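Local coordinates for formyltransferase PseJ (Anoxybacillus kamchatkensis G10, PDB 6EDK), which belongs to the formyl transferase family and holds the ligand 1YA in a pocket of its alpha/beta fold, at residues 91-96 and 156-161; 196-199 and 203-206. All coordinates share one frame; numbering follows the deposited sequence.

Interaction 1: 91-96 and 156-161. With 1YA (N-{4-[{[(6S)-2-amino-4-oxo-3,4,5,6,7,8-hexahydropteridin-6-yl]methyl}(formyl)amino]benzoyl}-L-glutamic acid), chain D.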
ATOM      1  N   ILE A  91       7.728   4.477   3.818  1.00 28.78           N
ATOM      2  CA  ILE A  91       7.132   3.188   3.473  1.00 28.11           C
ATOM      3  C   ILE A  91       5.753   3.404   2.881  1.00 28.72           C
ATOM      4  O   ILE A  91       5.119   4.404   3.143  1.00 29.22           O
ATOM      5  CB  ILE A  91       7.029   2.245   4.647  1.00 27.72           C
ATOM      6  CG1 ILE A  91       6.031   2.696   5.718  1.00 28.10           C
ATOM      7  CG2 ILE A  91       8.366   1.946   5.293  1.00 27.96           C
ATOM      8  CD1 ILE A  91       5.965   1.840   6.879  1.00 30.90           C
ATOM      9  N   ASN A  92       5.241   2.388   2.162  1.00 27.98           N
ATOM     10  CA  ASN A  92       3.932   2.449   1.543  1.00 24.59           C
ATOM     11  C   ASN A  92       3.242   1.094   1.849  1.00 22.45           C
ATOM     12  O   ASN A  92       3.946   0.057   1.938  1.00 27.14           O
ATOM     13  CB  ASN A  92       4.025   2.619   0.047  1.00 26.54           C
ATOM     14  CG  ASN A  92       2.663   2.717  -0.641  1.00 28.41           C
ATOM     15  OD1 ASN A  92       1.857   3.573  -0.325  1.00 31.56           O
ATOM     16  ND2 ASN A  92       2.413   1.832  -1.621  1.00 29.98           N
ATOM     17  N   LEU A  93       1.941   1.170   2.099  1.00 25.46           N
ATOM     18  CA  LEU A  93       1.035   0.019   2.332  1.00 24.35           C
ATOM     19  C   LEU A  93       0.207  -0.217   1.082  1.00 25.72           C
ATOM     20  O   LEU A  93      -0.672   0.588   0.723  1.00 28.77           O
ATOM     21  CB  LEU A  93       0.101   0.269   3.516  1.00 26.04           C
ATOM     22  CG  LEU A  93       0.663   0.164   4.913  1.00 27.42           C
ATOM     23  CD1 LEU A  93       1.958   0.912   5.159  1.00 28.74           C
ATOM     24  CD2 LEU A  93      -0.354   0.573   5.955  1.00 29.22           C
ATOM     25  N   HIS A  94       0.453  -1.359   0.399  1.00 22.68           N
ATOM     26  CA  HIS A  94      -0.117  -1.666  -0.904  1.00 23.23           C
ATOM     27  C   HIS A  94      -0.824  -3.010  -0.807  1.00 21.89           C
ATOM     28  O   HIS A  94      -0.217  -3.971  -0.361  1.00 28.19           O
ATOM     29  CB  HIS A  94       1.005  -1.763  -1.952  1.00 26.44           C
ATOM     30  CG  HIS A  94       0.533  -2.000  -3.330  1.00 24.31           C
ATOM     31  ND1 HIS A  94      -0.215  -1.081  -4.022  1.00 28.11           N
ATOM     32  CD2 HIS A  94       0.692  -3.059  -4.157  1.00 27.58           C
ATOM     33  CE1 HIS A  94      -0.529  -1.573  -5.210  1.00 29.24           C
ATOM     34  NE2 HIS A  94       0.012  -2.775  -5.315  1.00 28.15           N
ATOM     35  N   ILE A  95      -2.064  -3.065  -1.228  1.00 24.57           N
ATOM     36  CA  ILE A  95      -2.849  -4.287  -1.072  1.00 22.75           C
ATOM     37  C   ILE A  95      -2.712  -5.218  -2.270  1.00 23.65           C
ATOM     38  O   ILE A  95      -3.710  -5.726  -2.808  1.00 27.01           O
ATOM     39  CB  ILE A  95      -4.291  -3.980  -0.734  1.00 25.05           C
ATOM     40  CG1 ILE A  95      -4.963  -3.053  -1.730  1.00 28.24           C
ATOM     41  CG2 ILE A  95      -4.396  -3.437   0.719  1.00 26.27           C
ATOM     42  CD1 ILE A  95      -6.502  -3.086  -1.646  1.00 30.29           C
ATOM     43  N   SER A  96      -1.477  -5.489  -2.653  1.00 26.12           N
ATOM     44  CA  SER A  96      -1.180  -6.621  -3.506  1.00 23.73           C
ATOM     45  C   SER A  96       0.001  -7.393  -2.922  1.00 23.78           C
ATOM     46  O   SER A  96       0.720  -6.946  -2.031  1.00 26.40           O
ATOM     47  CB  SER A  96      -0.893  -6.167  -4.963  1.00 24.65           C
ATOM     48  OG  SER A  96       0.489  -5.848  -4.999  1.00 27.43           O
ATOM     49  N   GLN A 156      -8.235  -5.041   6.010  1.00 25.67           N
ATOM     50  CA  GLN A 156      -8.010  -5.460   7.385  1.00 27.99           C
ATOM     51  C   GLN A 156      -6.681  -6.140   7.572  1.00 26.45           C
ATOM     52  O   GLN A 156      -6.000  -5.952   8.593  1.00 27.92           O
ATOM     53  CB  GLN A 156      -9.145  -6.438   7.822  1.00 32.75           C
ATOM     54  CG  GLN A 156     -10.512  -5.777   7.946  1.00 46.49           C
ATOM     55  CD  GLN A 156     -10.512  -4.504   8.848  1.00 48.54           C
ATOM     56  OE1 GLN A 156     -10.113  -4.551   9.998  1.00 51.52           O
ATOM     57  NE2 GLN A 156     -10.960  -3.370   8.286  1.00 49.26           N
ATOM     58  N   THR A 157      -6.281  -6.964   6.612  1.00 24.50           N
ATOM     59  CA  THR A 157      -5.012  -7.657   6.720  1.00 23.16           C
ATOM     60  C   THR A 157      -3.797  -6.718   6.653  1.00 22.35           C
ATOM     61  O   THR A 157      -2.852  -6.874   7.430  1.00 27.33           O
ATOM     62  CB  THR A 157      -4.898  -8.717   5.619  1.00 27.21           C
ATOM     63  OG1 THR A 157      -6.042  -9.609   5.649  1.00 29.37           O
ATOM     64  CG2 THR A 157      -3.653  -9.526   5.736  1.00 28.17           C
ATOM     65  N   ILE A 158      -3.800  -5.748   5.757  1.00 23.47           N
ATOM     66  CA  ILE A 158      -2.584  -4.898   5.716  1.00 24.50           C
ATOM     67  C   ILE A 158      -2.507  -3.969   6.970  1.00 23.69           C
ATOM     68  O   ILE A 158      -1.419  -3.687   7.453  1.00 24.20           O
ATOM     69  CB  ILE A 158      -2.531  -4.052   4.435  1.00 23.03           C
ATOM     70  CG1 ILE A 158      -1.104  -3.488   4.236  1.00 26.03           C
ATOM     71  CG2 ILE A 158      -3.624  -2.956   4.377  1.00 25.84           C
ATOM     72  CD1 ILE A 158      -0.814  -3.055   2.822  1.00 28.83           C
ATOM     73  N   GLU A 159      -3.649  -3.503   7.486  1.00 25.03           N
ATOM     74  CA  GLU A 159      -3.681  -2.699   8.727  1.00 25.78           C
ATOM     75  C   GLU A 159      -3.218  -3.540   9.873  1.00 25.06           C
ATOM     76  O   GLU A 159      -2.402  -3.109  10.671  1.00 26.80           O
ATOM     77  CB  GLU A 159      -5.057  -2.136   8.932  1.00 25.98           C
ATOM     78  CG  GLU A 159      -5.496  -1.200   7.760  1.00 28.20           C
ATOM     79  CD  GLU A 159      -6.918  -0.717   7.792  1.00 30.60           C
ATOM     80  OE1 GLU A 159      -7.688  -1.071   8.718  1.00 31.38           O
ATOM     81  OE2 GLU A 159      -7.329   0.056   6.863  1.00 32.62           O
ATOM     82  N   LYS A 160      -3.659  -4.807   9.935  1.00 25.45           N
ATOM     83  CA  LYS A 160      -3.104  -5.710  10.938  1.00 25.22           C
ATOM     84  C   LYS A 160      -1.613  -5.901  10.790  1.00 24.60           C
ATOM     85  O   LYS A 160      -0.882  -5.922  11.776  1.00 25.52           O
ATOM     86  CB  LYS A 160      -3.848  -7.048  10.817  1.00 24.97           C
ATOM     87  CG  LYS A 160      -3.512  -8.050  11.880  1.00 27.16           C
ATOM     88  CD  LYS A 160      -4.284  -9.389  11.735  1.00 34.22           C
ATOM     89  CE  LYS A 160      -3.821 -10.328  12.851  1.00 46.58           C
ATOM     90  NZ  LYS A 160      -4.072 -11.759  12.529  1.00 49.72           N
ATOM     91  N   LEU A 161      -1.137  -6.175   9.574  1.00 26.43           N
ATOM     92  CA  LEU A 161       0.273  -6.454   9.352  1.00 24.58           C
ATOM     93  C   LEU A 161       1.127  -5.244   9.734  1.00 23.87           C
ATOM     94  O   LEU A 161       2.208  -5.377  10.326  1.00 25.77           O
ATOM     95  CB  LEU A 161       0.476  -6.770   7.846  1.00 26.10           C
ATOM     96  CG  LEU A 161       1.861  -7.169   7.366  1.00 27.03           C
ATOM     97  CD1 LEU A 161       2.310  -8.504   7.949  1.00 29.49           C
ATOM     98  CD2 LEU A 161       1.923  -7.249   5.832  1.00 25.03           C
TER
HETATM   99  N1  1YA D 303       5.235   7.406  -5.025  1.00 34.63           N
HETATM  100  C2  1YA D 303       6.509   6.735  -5.366  1.00 38.01           C
HETATM  101  NA2 1YA D 303       7.612   7.497  -5.926  1.00 40.92           N
HETATM  102  N3  1YA D 303       6.751   5.266  -5.120  1.00 40.01           N
HETATM  103  C4  1YA D 303       5.686   4.409  -4.583  1.00 40.43           C
HETATM  104  O4  1YA D 303       5.940   3.232  -4.424  1.00 35.42           O
HETATM  105  C4A 1YA D 303       4.401   5.088  -4.254  1.00 38.19           C
HETATM  106  N5  1YA D 303       3.399   4.346  -3.677  1.00 35.33           N
HETATM  107  C6  1YA D 303       1.989   4.979  -3.817  1.00 39.24           C
HETATM  108  C7  1YA D 303       1.918   6.315  -3.538  1.00 38.22           C
HETATM  109  N8  1YA D 303       3.032   7.230  -4.150  1.00 33.41           N
HETATM  110  C8A 1YA D 303       4.180   6.610  -4.444  1.00 33.32           C
HETATM  111  C9  1YA D 303       1.576   4.681  -5.277  1.00 49.91           C
HETATM  112  N10 1YA D 303       0.194   5.100  -5.580  1.00 55.17           N
HETATM  113  C11 1YA D 303      -0.574   6.936  -9.317  1.00 78.35           C
HETATM  114  C12 1YA D 303      -0.861   7.642  -8.160  1.00 67.86           C
HETATM  115  C13 1YA D 303      -0.598   7.056  -6.927  1.00 62.57           C
HETATM  116  C14 1YA D 303      -0.074   5.775  -6.883  1.00 60.77           C
HETATM  117  C15 1YA D 303       0.199   5.073  -8.043  1.00 72.80           C
HETATM  118  C16 1YA D 303      -0.056   5.660  -9.271  1.00 77.52           C
HETATM  119  C17 1YA D 303      -0.868   7.541 -10.714  1.00 92.45           C
HETATM  120  N   1YA D 303      -1.564   6.611 -11.639  1.00103.66           N
HETATM  121  CA  1YA D 303      -1.960   6.962 -13.027  1.00107.69           C
HETATM  122  CB  1YA D 303      -0.699   7.136 -13.911  1.00111.91           C
HETATM  123  CG  1YA D 303       0.542   6.443 -13.325  1.00112.08           C
HETATM  124  CD  1YA D 303       1.667   6.283 -14.364  1.00117.65           C
HETATM  125  OE1 1YA D 303       2.665   5.553 -14.111  1.00120.36           O
HETATM  126  OE2 1YA D 303       1.591   6.883 -15.468  1.00122.97           O
HETATM  127  CT  1YA D 303      -2.894   5.851 -13.575  1.00 98.62           C
HETATM  128  O2  1YA D 303      -3.169   4.813 -12.899  1.00 84.54           O
HETATM  129  O1  1YA D 303      -3.407   5.969 -14.713  1.00 98.43           O
HETATM  130  C18 1YA D 303      -0.931   4.820  -4.700  1.00 58.01           C
HETATM  131  O5  1YA D 303      -0.765   4.268  -3.665  1.00 51.55           O
HETATM  132  O   1YA D 303      -0.577   8.651 -10.983  1.00 93.83           O

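Interaction 2: 196-199 and 203-206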
ATOM      1  N   TYR A 196     -17.524  -4.572 -18.069  1.00 48.81           N
ATOM      2  CA  TYR A 196     -18.778  -5.226 -18.406  1.00 53.99           C
ATOM      3  C   TYR A 196     -18.967  -6.494 -17.593  1.00 59.41           C
ATOM      4  O   TYR A 196     -20.087  -7.010 -17.512  1.00 55.47           O
ATOM      5  CB  TYR A 196     -18.820  -5.540 -19.918  1.00 53.99           C
ATOM      6  CG  TYR A 196     -18.018  -6.754 -20.303  1.00 54.01           C
ATOM      7  CD1 TYR A 196     -16.683  -6.646 -20.656  1.00 57.11           C
ATOM      8  CD2 TYR A 196     -18.595  -8.030 -20.284  1.00 53.52           C
ATOM      9  CE1 TYR A 196     -15.930  -7.773 -20.978  1.00 57.34           C
ATOM     10  CE2 TYR A 196     -17.868  -9.157 -20.603  1.00 54.41           C
ATOM     11  CZ  TYR A 196     -16.532  -9.028 -20.946  1.00 59.77           C
ATOM     12  OH  TYR A 196     -15.805 -10.155 -21.253  1.00 66.53           O
ATOM     13  N   LEU A 197     -17.873  -7.027 -17.025  1.00 53.19           N
ATOM     14  CA  LEU A 197     -17.989  -8.188 -16.146  1.00 48.16           C
ATOM     15  C   LEU A 197     -18.543  -7.808 -14.786  1.00 42.55           C
ATOM     16  O   LEU A 197     -19.194  -8.640 -14.154  1.00 43.88           O
ATOM     17  CB  LEU A 197     -16.618  -8.844 -15.988  1.00 48.21           C
ATOM     18  CG  LEU A 197     -16.055  -9.518 -17.240  1.00 52.81           C
ATOM     19  CD1 LEU A 197     -14.581  -9.791 -17.061  1.00 51.77           C
ATOM     20  CD2 LEU A 197     -16.786 -10.811 -17.530  1.00 53.91           C
ATOM     21  N   LEU A 198     -18.327  -6.557 -14.360  1.00 41.83           N
ATOM     22  CA  LEU A 198     -18.722  -6.114 -13.028  1.00 42.91           C
ATOM     23  C   LEU A 198     -20.183  -5.650 -13.006  1.00 43.96           C
ATOM     24  O   LEU A 198     -20.497  -4.513 -12.673  1.00 41.77           O
ATOM     25  CB  LEU A 198     -17.790  -5.008 -12.557  1.00 41.15           C
ATOM     26  CG  LEU A 198     -16.299  -5.290 -12.679  1.00 46.42           C
ATOM     27  CD1 LEU A 198     -15.547  -4.281 -11.850  1.00 48.00           C
ATOM     28  CD2 LEU A 198     -16.030  -6.723 -12.234  1.00 53.60           C
ATOM     29  N   THR A 199     -21.075  -6.598 -13.278  1.00 49.84           N
ATOM     30  CA  THR A 199     -22.495  -6.299 -13.353  1.00 58.07           C
ATOM     31  C   THR A 199     -23.083  -5.890 -12.021  1.00 56.06           C
ATOM     32  O   THR A 199     -24.100  -5.197 -12.016  1.00 48.85           O
ATOM     33  CB  THR A 199     -23.263  -7.505 -13.891  1.00 58.86           C
ATOM     34  OG1 THR A 199     -22.836  -8.681 -13.201  1.00 59.27           O
ATOM     35  CG2 THR A 199     -23.011  -7.657 -15.383  1.00 58.93           C
ATOM     36  N   ASP A 203     -20.209  -5.739  -5.541  1.00 38.03           N
ATOM     37  CA  ASP A 203     -20.786  -7.004  -5.129  1.00 37.52           C
ATOM     38  C   ASP A 203     -20.790  -8.049  -6.244  1.00 36.45           C
ATOM     39  O   ASP A 203     -21.497  -9.059  -6.129  1.00 41.34           O
ATOM     40  CB  ASP A 203     -22.189  -6.779  -4.553  1.00 44.31           C
ATOM     41  CG  ASP A 203     -22.188  -5.816  -3.344  1.00 49.70           C
ATOM     42  OD1 ASP A 203     -21.360  -5.959  -2.392  1.00 47.86           O
ATOM     43  OD2 ASP A 203     -23.024  -4.898  -3.356  1.00 51.64           O
ATOM     44  N   THR A 204     -19.965  -7.856  -7.284  1.00 36.95           N
ATOM     45  CA  THR A 204     -19.738  -8.907  -8.273  1.00 37.83           C
ATOM     46  C   THR A 204     -19.008 -10.095  -7.637  1.00 38.77           C
ATOM     47  O   THR A 204     -17.948  -9.901  -7.015  1.00 33.33           O
ATOM     48  CB  THR A 204     -18.940  -8.379  -9.427  1.00 40.29           C
ATOM     49  OG1 THR A 204     -19.599  -7.213  -9.976  1.00 44.73           O
ATOM     50  CG2 THR A 204     -18.781  -9.463 -10.474  1.00 39.40           C
ATOM     51  N   PRO A 205     -19.545 -11.298  -7.745  1.00 37.96           N
ATOM     52  CA  PRO A 205     -18.792 -12.491  -7.326  1.00 37.40           C
ATOM     53  C   PRO A 205     -17.473 -12.579  -8.072  1.00 34.79           C
ATOM     54  O   PRO A 205     -17.396 -12.287  -9.274  1.00 33.95           O
ATOM     55  CB  PRO A 205     -19.733 -13.642  -7.671  1.00 39.94           C
ATOM     56  CG  PRO A 205     -21.094 -13.006  -7.713  1.00 40.62           C
ATOM     57  CD  PRO A 205     -20.911 -11.652  -8.223  1.00 39.82           C
ATOM     58  N   VAL A 206     -16.404 -12.931  -7.346  1.00 32.17           N
ATOM     59  CA  VAL A 206     -15.098 -12.971  -8.003  1.00 32.96           C
ATOM     60  C   VAL A 206     -15.007 -14.176  -8.937  1.00 35.30           C
ATOM     61  O   VAL A 206     -14.248 -14.150  -9.910  1.00 35.66           O
ATOM     62  CB  VAL A 206     -13.936 -12.976  -6.955  1.00 33.33           C
ATOM     63  CG1 VAL A 206     -13.970 -11.668  -6.108  1.00 34.79           C
ATOM     64  CG2 VAL A 206     -13.971 -14.134  -6.072  1.00 33.60           C
TER

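Interaction 1: 91-96 and 156-161
The CD1 methyl of Ile158 presses against backbone as well as side chain. Ile158 CD1 lies 3.2 Å from His94 N and 3.4 Å from His94 O. Ile158 CD1 also meets Leu93 CB at 3.5 Å. The helix thus sends one methyl onto the backbone of His94, where strand 90-94 ends. Ile158 reaches that far because its chain is extended: CG1 stands anti to the backbone N (chi1 -165°) and chi2 is close to fully extended. The side chain of Leu93 runs at a slant to it. CG2 of Ile158 takes the other branch direction and meets CG2 of Ile95 at 3.8 Å, with the two isoleucines at about a right angle. No hydrogen bond joins the segments, so the contact rests on apolar fit. Ile95 is the centre of an inverse gamma turn, closed by a weak bond from Ser96 N to His94 O, and there the chain leaves the strand. The CB atoms of Asn92 and His94 leave the backbone away from the helix. CG of Asn92 comes within 3.5 Å of N5 of 1YA, while the imidazole of His94 is hydrogen-bonded through NE2 to Asn101 O. Helix 147-169 packs on the side of the strand remote from the ligand, against one face of the central mixed sheet of the alpha/beta fold. Val119 of strand 118-123 touches both isoleucines, and Phe162, one turn on, touches Leu93.

Interaction 2: 196-199 and 203-206
Thr204 fills the tight part of this contact, turning its side chain toward the backbone of residues 197-199. Its hydroxyl oxygen OG1 sits 3.4 Å from Leu198 CA and 3.5 Å from Leu198 C. Its methyl CG2 faces the carbonyl of Leu197, with CG2 to Leu197 O at 3.8 Å. The two branches thus lie along the bend of the chain. The rotation about CA-CB (chi1 -55°) sets OG1 beside the backbone N of Thr204 and CG2 anti to that N. The bend itself is an inverse gamma turn centred on Leu198, with a weak bond of 2.9 Å from Thr199 N to Leu197 O. Leu198 offers its backbone and CB to the threonine; CB lies 3.8 Å from Thr204 OG1. The rest of its side chain packs on Leu147 and Leu209. Thr204 is buried, and its backbone is hydrogen-bonded to Leu147 at the start of helix 147-169.

The outer side is looser. Thr199 is exposed, and its side chain comes nearest at 4.8 Å, Thr199 OG1 to Thr204 OG1. Asp203 is exposed as well. It makes no contact with residues 196-199, but its OD1 forms a salt bridge to Arg148 NE on the helix.

No hydrogen bond links the two segments. The hydroxyl of Thr204 instead bonds to Gly201 O and Asp200 N, both in the short connection between them. The polar group is therefore satisfied by that connection, and what it gives residues 197-199 is van der Waals contact. The chemistry is consistent with a loop held partly by the two bonds of the Thr204 hydroxyl, with the backbone of Leu198 packed against it.

How the interactions relate
Helix 147-169 joins the two contacts. Its middle carries residues 156-161 of interaction 1. Its start, at Leu147, borders interaction 2. The contacts do not meet: their centres are about 24 Å apart and their nearest atoms about 12 Å. They follow one another along the chain. The centre of interaction 1 lies about 5 Å from the centre of the chain, and the contact includes Asn92 of the 1YA pocket. The centre of interaction 2 lies about 24 Å from the centre of the chain, in the loops after strand 185-186. One contact thus packs the helix behind a pocket strand, and the other packs a late loop at the start of that helix.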